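Local coordinates for tRNA (guanine(6)-N2)-methyltransferase (PDB 3TMA), which transfers a methyl group from S-adenosyl-L-methionine to the N2 atom of guanosine 6 in tRNA, at residues 83-88 with 92-97. Sequence-based numbering, arbitrary orientation.
Sequences LLLSRE and GALERA
S86, in the loop just past the strand, meets A93 of the helix, but the guanidinium of R96, the flat group here, lies back over its own helix, with G92 O 3.5 Å above the plane over its centre and A93 N on the same face, nearer the rim. Its NH2 forms a salt bridge with D89, whose carboxylate also accepts a hydrogen bond from G92 N, so one acid ties the arginine to the first turn. G92, having no side chain, lets the guanidinium lie close over its backbone.

Apart from the S86 hydroxyl, the side chains that touch are apolar. L85 and L94 cross at about a right angle, CD1 of L85 lying 4.0 Å from CD2 of L94, while the same CD1 reaches the methyl of A93. Further along, CD1 of L83 meets CB of A97 at 3.9 Å. Alanines on this side of the helix are short enough to let the leucines come close. S86 OG stands between its backbone N and carbonyl carbon (chi1 63°), facing the helix 3.2 Å from A93 CB. From there it donates to E88 O at 3.0 Å, linking side chain to backbone two residues on, within the loop leading to the helix. The approach to the carbonyl is nearly straight, at 169°.

L85 and L94 both also touch A163 of strand 162-168, extending the apolar layer onto the sheet. This is a strand-turn-helix unit of the THUMP domain, in which helix 90-99 folds back beside the end of strand 76-84, away from the residues that probably bind S-adenosyl-L-methionine.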
ATOM      1  N   LEU A  83      11.262  21.968  10.656  1.00 42.92           N
ATOM      2  CA  LEU A  83      12.207  23.074  10.730  1.00 46.72           C
ATOM      3  C   LEU A  83      13.480  22.888   9.936  1.00 48.42           C
ATOM      4  O   LEU A  83      13.893  21.769   9.582  1.00 45.11           O
ATOM      5  CB  LEU A  83      12.544  23.464  12.177  1.00 48.13           C
ATOM      6  CG  LEU A  83      13.238  22.567  13.213  1.00 51.31           C
ATOM      7  CD1 LEU A  83      12.409  21.363  13.610  1.00 49.79           C
ATOM      8  CD2 LEU A  83      14.638  22.179  12.839  1.00 57.00           C
ATOM      9  N   LEU A  84      14.082  24.025   9.646  1.00 50.37           N
ATOM     10  CA  LEU A  84      15.325  24.092   8.924  1.00 55.64           C
ATOM     11  C   LEU A  84      16.401  23.796   9.938  1.00 57.37           C
ATOM     12  O   LEU A  84      16.448  24.426  10.985  1.00 58.63           O
ATOM     13  CB  LEU A  84      15.505  25.510   8.368  1.00 58.21           C
ATOM     14  CG  LEU A  84      16.334  25.582   7.092  1.00 65.78           C
ATOM     15  CD1 LEU A  84      15.638  24.806   5.948  1.00 63.80           C
ATOM     16  CD2 LEU A  84      16.543  27.055   6.731  1.00 69.82           C
ATOM     17  N   LEU A  85      17.194  22.770   9.686  1.00 58.93           N
ATOM     18  CA  LEU A  85      18.175  22.349  10.661  1.00 62.33           C
ATOM     19  C   LEU A  85      19.426  23.179  10.491  1.00 67.51           C
ATOM     20  O   LEU A  85      19.932  23.335   9.376  1.00 68.54           O
ATOM     21  CB  LEU A  85      18.497  20.861  10.497  1.00 60.32           C
ATOM     22  CG  LEU A  85      18.794  20.070  11.777  1.00 59.77           C
ATOM     23  CD1 LEU A  85      17.983  20.547  12.993  1.00 54.81           C
ATOM     24  CD2 LEU A  85      18.592  18.582  11.524  1.00 54.03           C
ATOM     25  N   SER A  86      19.736  23.702  11.672  1.00 71.21           N
ATOM     26  CA  SER A  86      20.786  24.601  12.003  1.00 76.10           C
ATOM     27  C   SER A  86      21.972  23.705  12.152  1.00 76.84           C
ATOM     28  O   SER A  86      22.014  22.727  12.891  1.00 75.07           O
ATOM     29  CB  SER A  86      20.491  25.332  13.313  1.00 77.62           C
ATOM     30  OG  SER A  86      20.426  24.426  14.400  1.00 78.97           O
ATOM     31  N   ARG A  87      22.961  24.071  11.318  1.00 79.47           N
ATOM     32  CA  ARG A  87      24.238  23.367  11.035  1.00 79.91           C
ATOM     33  C   ARG A  87      25.236  23.531  12.137  1.00 79.38           C
ATOM     34  O   ARG A  87      26.115  22.727  12.361  1.00 78.81           O
ATOM     35  CB  ARG A  87      24.916  23.959   9.825  1.00 84.76           C
ATOM     36  CG  ARG A  87      24.094  24.167   8.625  1.00 88.85           C
ATOM     37  CD  ARG A  87      24.833  23.665   7.407  1.00 97.33           C
ATOM     38  NE  ARG A  87      23.922  23.297   6.333  1.00100.73           N
ATOM     39  CZ  ARG A  87      23.684  24.063   5.279  1.00104.03           C
ATOM     40  NH1 ARG A  87      24.305  25.224   5.178  1.00106.80           N
ATOM     41  NH2 ARG A  87      22.838  23.669   4.334  1.00100.81           N
ATOM     42  N   GLU A  88      25.119  24.662  12.768  1.00 77.59           N
ATOM     43  CA  GLU A  88      25.457  24.806  14.174  1.00 76.07           C
ATOM     44  C   GLU A  88      24.593  23.844  15.015  1.00 71.17           C
ATOM     45  O   GLU A  88      23.363  23.888  14.946  1.00 68.96           O
ATOM     46  CB  GLU A  88      25.221  26.264  14.615  1.00 77.61           C
ATOM     47  CG  GLU A  88      26.231  27.265  14.041  0.50 81.90           C
ATOM     48  CD  GLU A  88      26.223  28.618  14.751  0.50 84.39           C
ATOM     49  OE1 GLU A  88      26.209  28.653  16.000  0.50 83.41           O
ATOM     50  OE2 GLU A  88      26.267  29.654  14.057  0.50 87.98           O
ATOM     51  N   GLY A  92      21.441  19.549  19.216  1.00 44.90           N
ATOM     52  CA  GLY A  92      20.860  20.481  20.187  1.00 45.57           C
ATOM     53  C   GLY A  92      19.565  21.100  19.660  1.00 45.25           C
ATOM     54  O   GLY A  92      18.573  21.179  20.385  1.00 43.58           O
ATOM     55  N   ALA A  93      19.549  21.467  18.384  1.00 43.91           N
ATOM     56  CA  ALA A  93      18.360  22.087  17.813  1.00 44.56           C
ATOM     57  C   ALA A  93      17.191  21.103  17.773  1.00 41.43           C
ATOM     58  O   ALA A  93      16.066  21.477  18.094  1.00 39.91           O
ATOM     59  CB  ALA A  93      18.651  22.648  16.445  1.00 46.00           C
ATOM     60  N   LEU A  94      17.457  19.830  17.444  1.00 39.45           N
ATOM     61  CA  LEU A  94      16.405  18.806  17.451  1.00 36.42           C
ATOM     62  C   LEU A  94      15.846  18.589  18.848  1.00 36.08           C
ATOM     63  O   LEU A  94      14.636  18.386  19.016  1.00 34.87           O
ATOM     64  CB  LEU A  94      16.881  17.459  16.871  1.00 35.35           C
ATOM     65  CG  LEU A  94      17.211  17.446  15.368  1.00 37.75           C
ATOM     66  CD1 LEU A  94      18.048  16.232  14.999  1.00 35.77           C
ATOM     67  CD2 LEU A  94      15.950  17.496  14.494  1.00 37.61           C
ATOM     68  N   GLU A  95      16.744  18.517  19.837  1.00 39.31           N
ATOM     69  CA  GLU A  95      16.328  18.299  21.227  1.00 40.41           C
ATOM     70  C   GLU A  95      15.437  19.458  21.689  1.00 40.95           C
ATOM     71  O   GLU A  95      14.354  19.223  22.235  1.00 39.64           O
ATOM     72  CB  GLU A  95      17.569  18.201  22.118  1.00 45.96           C
ATOM     73  CG  GLU A  95      17.287  17.893  23.565  1.00 52.08           C
ATOM     74  CD  GLU A  95      18.444  18.340  24.481  1.00 66.54           C
ATOM     75  OE1 GLU A  95      19.608  18.366  23.995  1.00 65.60           O
ATOM     76  OE2 GLU A  95      18.174  18.726  25.658  1.00 68.20           O
ATOM     77  N   ARG A  96      15.859  20.695  21.407  1.00 40.49           N
ATOM     78  CA  ARG A  96      15.034  21.874  21.713  1.00 43.75           C
ATOM     79  C   ARG A  96      13.687  21.909  20.986  1.00 42.10           C
ATOM     80  O   ARG A  96      12.682  22.268  21.599  1.00 41.78           O
ATOM     81  CB  ARG A  96      15.792  23.193  21.465  1.00 46.75           C
ATOM     82  CG  ARG A  96      16.962  23.414  22.451  1.00 53.89           C
ATOM     83  CD  ARG A  96      17.809  24.661  22.106  1.00 59.67           C
ATOM     84  NE  ARG A  96      19.224  24.287  22.040  1.00 66.76           N
ATOM     85  CZ  ARG A  96      19.982  24.402  20.956  1.00 66.87           C
ATOM     86  NH1 ARG A  96      19.512  24.988  19.850  1.00 65.98           N
ATOM     87  NH2 ARG A  96      21.231  23.985  20.999  1.00 70.16           N
ATOM     88  N   ALA A  97      13.674  21.565  19.694  1.00 38.06           N
ATOM     89  CA  ALA A  97      12.426  21.432  18.952  1.00 37.55           C
ATOM     90  C   ALA A  97      11.495  20.394  19.584  1.00 35.64           C
ATOM     91  O   ALA A  97      10.292  20.641  19.691  1.00 34.00           O
ATOM     92  CB  ALA A  97      12.698  21.038  17.515  1.00 37.28           C
TER